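Local coordinates for protein iron-only hydrogenase system regulator (Thermotoga maritima, PDB 2NZC) that is of unknown function but probably takes part in regulating the iron-only hydrogenase system, perhaps as an ACT-like regulatory domain, at residues D[5-16]-D[48-59]. Sequence-based numbering, arbitrary orientation.
Sequences KRFYILTIVVED and MAIIFLVLKTDN
The aliphatic chain of Lys56 lies across the ring of Phe7 on the two central strands of a ferredoxin-like βαββαβ fold, as in ACT domains, a four-stranded antiparallel sheet in which strands 6-15 and 48-57 run side by side. The lysine, with CG anti to its backbone nitrogen (chi1 -170°) and extended beyond, covers one face of the phenyl ring. Its CG stands 3.9 Å from the centroid of the Phe7 ring, nearly on the ring normal, in a CH-pi contact, and CD continues toward the rim to touch CZ of Phe7 at 3.6 Å. Lys56 NZ then reaches a salt bridge with Glu45 of the second subunit. At the ring's edge, Phe7 CD2 meets Val54 CG1 at 4.0 Å. Farther along the sheet face that carries Phe7, Thr11 CG2 approaches the edge of Phe52, whose ring stacks on Phe52 of the second subunit, so this sheet face packs against the second subunit.

The other face carries aliphatic branches interleaved diagonally beneath helices 18-30 and 59-69. Leu10 CD1 reaches Leu55 CD1 at 3.7 Å, Ile12 CD1 reaches Leu53 CD1 at 3.8 Å, and Val14 CG2 meets Ile51 CD1. Ten backbone hydrogen bonds, paired from Arg6-Thr57 to Val14-Ala49, fix this register. Tyr8 lies on the same face, beyond Leu10: with CG anti to the carbonyl carbon (chi1 -62°), its ring presents an edge to Thr57 O, in plane, 3.7 Å from CE2. One water bridges Tyr8 to the end of strand 48-57 and the start of helix 59-69, lying 2.6 Å from Tyr8 OH and donating to Thr57 O and Asn59 OD1.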
loop_
_atom_site.group_PDB
_atom_site.type_symbol
_atom_site.label_atom_id
_atom_site.label_comp_id
_atom_site.label_asym_id
_atom_site.label_seq_id
_atom_site.Cartn_x
_atom_site.Cartn_y
_atom_site.Cartn_z
ATOM N N LYS D 5 -5.308 -16.300 16.714
ATOM C CA LYS D 5 -4.357 -15.609 15.855
ATOM C C LYS D 5 -4.274 -14.148 16.279
ATOM O O LYS D 5 -5.264 -13.584 16.748
ATOM C CB LYS D 5 -4.784 -15.744 14.404
ATOM C CG LYS D 5 -4.648 -17.162 13.864
ATOM C CD LYS D 5 -5.146 -17.261 12.425
ATOM C CE LYS D 5 -5.228 -18.719 11.994
ATOM N NZ LYS D 5 -3.924 -19.410 12.203
ATOM N N ARG D 6 -3.083 -13.566 16.149
ATOM C CA ARG D 6 -2.809 -12.174 16.482
ATOM C C ARG D 6 -2.277 -11.438 15.253
ATOM O O ARG D 6 -1.753 -12.055 14.344
ATOM C CB ARG D 6 -1.750 -12.124 17.585
ATOM C CG ARG D 6 -2.345 -12.222 18.989
ATOM C CD ARG D 6 -1.421 -12.864 20.054
ATOM N NE ARG D 6 0.018 -12.581 19.910
ATOM C CZ ARG D 6 0.619 -11.400 20.101
ATOM N NH1 ARG D 6 -0.073 -10.307 20.418
ATOM N NH2 ARG D 6 1.936 -11.308 19.951
ATOM N N PHE D 7 -2.396 -10.116 15.242
ATOM C CA PHE D 7 -1.833 -9.318 14.188
ATOM C C PHE D 7 -0.366 -8.989 14.441
ATOM O O PHE D 7 0.043 -8.655 15.565
ATOM C CB PHE D 7 -2.618 -8.007 14.023
ATOM C CG PHE D 7 -3.981 -8.186 13.445
ATOM C CD1 PHE D 7 -5.052 -8.505 14.264
ATOM C CD2 PHE D 7 -4.203 -7.994 12.083
ATOM C CE1 PHE D 7 -6.344 -8.669 13.742
ATOM C CE2 PHE D 7 -5.498 -8.157 11.550
ATOM C CZ PHE D 7 -6.561 -8.506 12.391
ATOM N N TYR D 8 0.398 -9.044 13.365
ATOM C CA TYR D 8 1.803 -8.687 13.380
ATOM C C TYR D 8 2.075 -7.810 12.208
ATOM O O TYR D 8 1.451 -7.962 11.125
ATOM C CB TYR D 8 2.699 -9.935 13.299
ATOM C CG TYR D 8 2.534 -10.879 14.477
ATOM C CD1 TYR D 8 3.331 -10.763 15.617
ATOM C CD2 TYR D 8 1.577 -11.881 14.445
ATOM C CE1 TYR D 8 3.151 -11.629 16.710
ATOM C CE2 TYR D 8 1.394 -12.757 15.502
ATOM C CZ TYR D 8 2.185 -12.625 16.630
ATOM O OH TYR D 8 1.991 -13.492 17.665
ATOM N N ILE D 9 3.023 -6.899 12.412
ATOM C CA ILE D 9 3.571 -6.086 11.338
ATOM C C ILE D 9 5.018 -6.547 11.025
ATOM O O ILE D 9 5.844 -6.731 11.948
ATOM C CB ILE D 9 3.567 -4.613 11.767
ATOM C CG1 ILE D 9 2.129 -4.117 11.915
ATOM C CG2 ILE D 9 4.333 -3.765 10.782
ATOM C CD1 ILE D 9 1.942 -3.230 13.119
ATOM N N LEU D 10 5.330 -6.706 9.740
ATOM C CA LEU D 10 6.690 -7.040 9.321
ATOM C C LEU D 10 7.195 -6.013 8.334
ATOM O O LEU D 10 6.508 -5.678 7.358
ATOM C CB LEU D 10 6.717 -8.406 8.655
ATOM C CG LEU D 10 7.099 -9.531 9.601
ATOM C CD1 LEU D 10 5.831 -9.953 10.265
ATOM C CD2 LEU D 10 7.687 -10.676 8.801
ATOM N N THR D 11 8.377 -5.495 8.605
ATOM C CA THR D 11 9.082 -4.684 7.627
ATOM C C THR D 11 10.340 -5.417 7.203
ATOM O O THR D 11 11.178 -5.820 8.049
ATOM C CB THR D 11 9.466 -3.353 8.200
ATOM O OG1 THR D 11 10.322 -3.595 9.319
ATOM C CG2 THR D 11 8.237 -2.644 8.701
ATOM N N ILE D 12 10.467 -5.587 5.894
ATOM C CA ILE D 12 11.584 -6.275 5.286
ATOM C C ILE D 12 12.312 -5.266 4.406
ATOM O O ILE D 12 11.687 -4.589 3.581
ATOM C CB ILE D 12 11.076 -7.419 4.384
ATOM C CG1 ILE D 12 10.184 -8.388 5.189
ATOM C CG2 ILE D 12 12.227 -8.155 3.726
ATOM C CD1 ILE D 12 9.354 -9.271 4.338
ATOM N N VAL D 13 13.622 -5.169 4.567
ATOM C CA VAL D 13 14.454 -4.388 3.652
ATOM C C VAL D 13 15.369 -5.359 2.888
ATOM O O VAL D 13 16.198 -6.058 3.485
ATOM C CB VAL D 13 15.266 -3.310 4.410
ATOM C CG1 VAL D 13 16.200 -2.577 3.479
ATOM C CG2 VAL D 13 14.298 -2.314 5.102
ATOM N N VAL D 14 15.203 -5.396 1.568
ATOM C CA VAL D 14 15.940 -6.318 0.704
ATOM C C VAL D 14 16.911 -5.593 -0.222
ATOM O O VAL D 14 16.561 -4.575 -0.800
ATOM C CB VAL D 14 14.979 -7.120 -0.213
ATOM C CG1 VAL D 14 15.691 -8.367 -0.784
ATOM C CG2 VAL D 14 13.739 -7.524 0.506
ATOM N N GLU D 15 18.122 -6.128 -0.383
ATOM C CA GLU D 15 19.026 -5.672 -1.461
ATOM C C GLU D 15 18.480 -6.225 -2.784
ATOM O O GLU D 15 18.272 -7.430 -2.915
ATOM C CB GLU D 15 20.465 -6.099 -1.187
ATOM C CG GLU D 15 20.862 -5.834 0.264
ATOM C CD GLU D 15 22.339 -5.965 0.558
ATOM O OE1 GLU D 15 23.053 -6.779 -0.088
ATOM O OE2 GLU D 15 22.793 -5.242 1.471
ATOM N N ASP D 16 18.220 -5.336 -3.746
ATOM C CA ASP D 16 17.321 -5.637 -4.878
ATOM C C ASP D 16 17.992 -6.407 -6.005
ATOM O O ASP D 16 17.687 -6.182 -7.187
ATOM C CB ASP D 16 16.660 -4.354 -5.430
ATOM C CG ASP D 16 15.166 -4.553 -5.818
ATOM O OD1 ASP D 16 14.539 -5.558 -5.374
ATOM O OD2 ASP D 16 14.613 -3.677 -6.548
HETATM N N MSE D 48 17.694 -1.196 -3.336
HETATM C CA MSE D 48 17.037 -1.871 -2.254
HETATM C C MSE D 48 15.547 -1.827 -2.477
HETATM O O MSE D 48 15.047 -1.093 -3.315
HETATM C CB MSE D 48 17.396 -1.219 -0.923
HETATM C CG MSE D 48 18.614 -1.811 -0.272
HETATM SE SE MSE D 48 19.228 -0.662 1.179
HETATM C CE MSE D 48 21.079 -1.240 1.245
ATOM N N ALA D 49 14.836 -2.651 -1.736
ATOM C CA ALA D 49 13.407 -2.706 -1.860
ATOM C C ALA D 49 12.912 -2.790 -0.452
ATOM O O ALA D 49 13.548 -3.460 0.371
ATOM C CB ALA D 49 13.004 -3.924 -2.621
ATOM N N ILE D 50 11.798 -2.113 -0.181
ATOM C CA ILE D 50 11.111 -2.187 1.123
ATOM C C ILE D 50 9.837 -2.987 0.937
ATOM O O ILE D 50 9.154 -2.826 -0.082
ATOM C CB ILE D 50 10.681 -0.785 1.617
ATOM C CG1 ILE D 50 11.928 0.065 1.830
ATOM C CG2 ILE D 50 9.784 -0.926 2.885
ATOM C CD1 ILE D 50 11.709 1.594 1.877
ATOM N N ILE D 51 9.540 -3.884 1.878
ATOM C CA ILE D 51 8.262 -4.634 1.851
ATOM C C ILE D 51 7.639 -4.516 3.237
ATOM O O ILE D 51 8.327 -4.760 4.260
ATOM C CB ILE D 51 8.434 -6.156 1.523
ATOM C CG1 ILE D 51 9.102 -6.363 0.185
ATOM C CG2 ILE D 51 7.060 -6.869 1.472
ATOM C CD1 ILE D 51 9.745 -7.786 -0.019
ATOM N N PHE D 52 6.370 -4.112 3.269
ATOM C CA PHE D 52 5.596 -4.055 4.485
ATOM C C PHE D 52 4.579 -5.167 4.402
ATOM O O PHE D 52 3.931 -5.326 3.354
ATOM C CB PHE D 52 4.791 -2.753 4.583
ATOM C CG PHE D 52 5.619 -1.484 4.562
ATOM C CD1 PHE D 52 6.317 -1.077 5.685
ATOM C CD2 PHE D 52 5.596 -0.645 3.452
ATOM C CE1 PHE D 52 7.032 0.124 5.681
ATOM C CE2 PHE D 52 6.322 0.555 3.456
ATOM C CZ PHE D 52 7.020 0.917 4.559
ATOM N N LEU D 53 4.405 -5.900 5.509
ATOM C CA LEU D 53 3.391 -6.973 5.614
ATOM C C LEU D 53 2.569 -6.783 6.884
ATOM O O LEU D 53 3.096 -6.358 7.933
ATOM C CB LEU D 53 4.082 -8.363 5.707
ATOM C CG LEU D 53 5.062 -8.773 4.595
ATOM C CD1 LEU D 53 5.652 -10.109 4.924
ATOM C CD2 LEU D 53 4.321 -8.945 3.288
ATOM N N VAL D 54 1.276 -7.067 6.775
ATOM C CA VAL D 54 0.402 -7.278 7.939
ATOM C C VAL D 54 -0.011 -8.754 7.879
ATOM O O VAL D 54 -0.440 -9.235 6.821
ATOM C CB VAL D 54 -0.864 -6.364 7.907
ATOM C CG1 VAL D 54 -1.735 -6.637 9.183
ATOM C CG2 VAL D 54 -0.440 -4.888 7.874
ATOM N N LEU D 55 0.146 -9.476 8.993
ATOM C CA LEU D 55 -0.280 -10.857 9.059
ATOM C C LEU D 55 -1.230 -10.961 10.204
ATOM O O LEU D 55 -1.139 -10.186 11.157
ATOM C CB LEU D 55 0.901 -11.794 9.337
ATOM C CG LEU D 55 1.850 -12.005 8.151
ATOM C CD1 LEU D 55 3.007 -11.036 8.213
ATOM C CD2 LEU D 55 2.313 -13.452 8.146
ATOM N N LYS D 56 -2.164 -11.896 10.113
ATOM C CA LYS D 56 -2.884 -12.324 11.301
ATOM C C LYS D 56 -2.619 -13.816 11.427
ATOM O O LYS D 56 -3.082 -14.603 10.614
ATOM C CB LYS D 56 -4.373 -12.032 11.206
ATOM C CG LYS D 56 -5.097 -12.246 12.547
ATOM C CD LYS D 56 -6.587 -12.086 12.408
ATOM C CE LYS D 56 -7.295 -12.448 13.696
ATOM N NZ LYS D 56 -8.682 -12.886 13.387
ATOM N N THR D 57 -1.837 -14.206 12.422
ATOM C CA THR D 57 -1.361 -15.573 12.444
ATOM C C THR D 57 -0.978 -16.043 13.842
ATOM O O THR D 57 -1.174 -15.332 14.828
ATOM C CB THR D 57 -0.218 -15.800 11.414
ATOM O OG1 THR D 57 -0.080 -17.213 11.192
ATOM C CG2 THR D 57 1.079 -15.234 11.902
ATOM N N ASP D 58 -0.457 -17.254 13.947
ATOM C CA ASP D 58 -0.184 -17.767 15.289
ATOM C C ASP D 58 1.319 -17.684 15.585
ATOM O O ASP D 58 2.099 -17.181 14.759
ATOM C CB ASP D 58 -0.783 -19.165 15.486
ATOM C CG ASP D 58 -0.306 -20.149 14.468
ATOM O OD1 ASP D 58 0.643 -19.819 13.743
ATOM O OD2 ASP D 58 -0.860 -21.271 14.408
ATOM N N ASN D 59 1.705 -18.111 16.777
ATOM C CA ASN D 59 3.084 -18.000 17.204
ATOM C C ASN D 59 4.033 -18.834 16.365
ATOM O O ASN D 59 5.099 -18.344 15.980
ATOM C CB ASN D 59 3.208 -18.408 18.673
ATOM C CG ASN D 59 3.204 -17.222 19.595
ATOM O OD1 ASN D 59 2.481 -16.239 19.359
ATOM N ND2 ASN D 59 4.030 -17.286 20.655
HETATM O O HOH W 1 0.137 -15.292 17.363
HETATM O O HOH W 2 15.609 -1.138 -6.138
#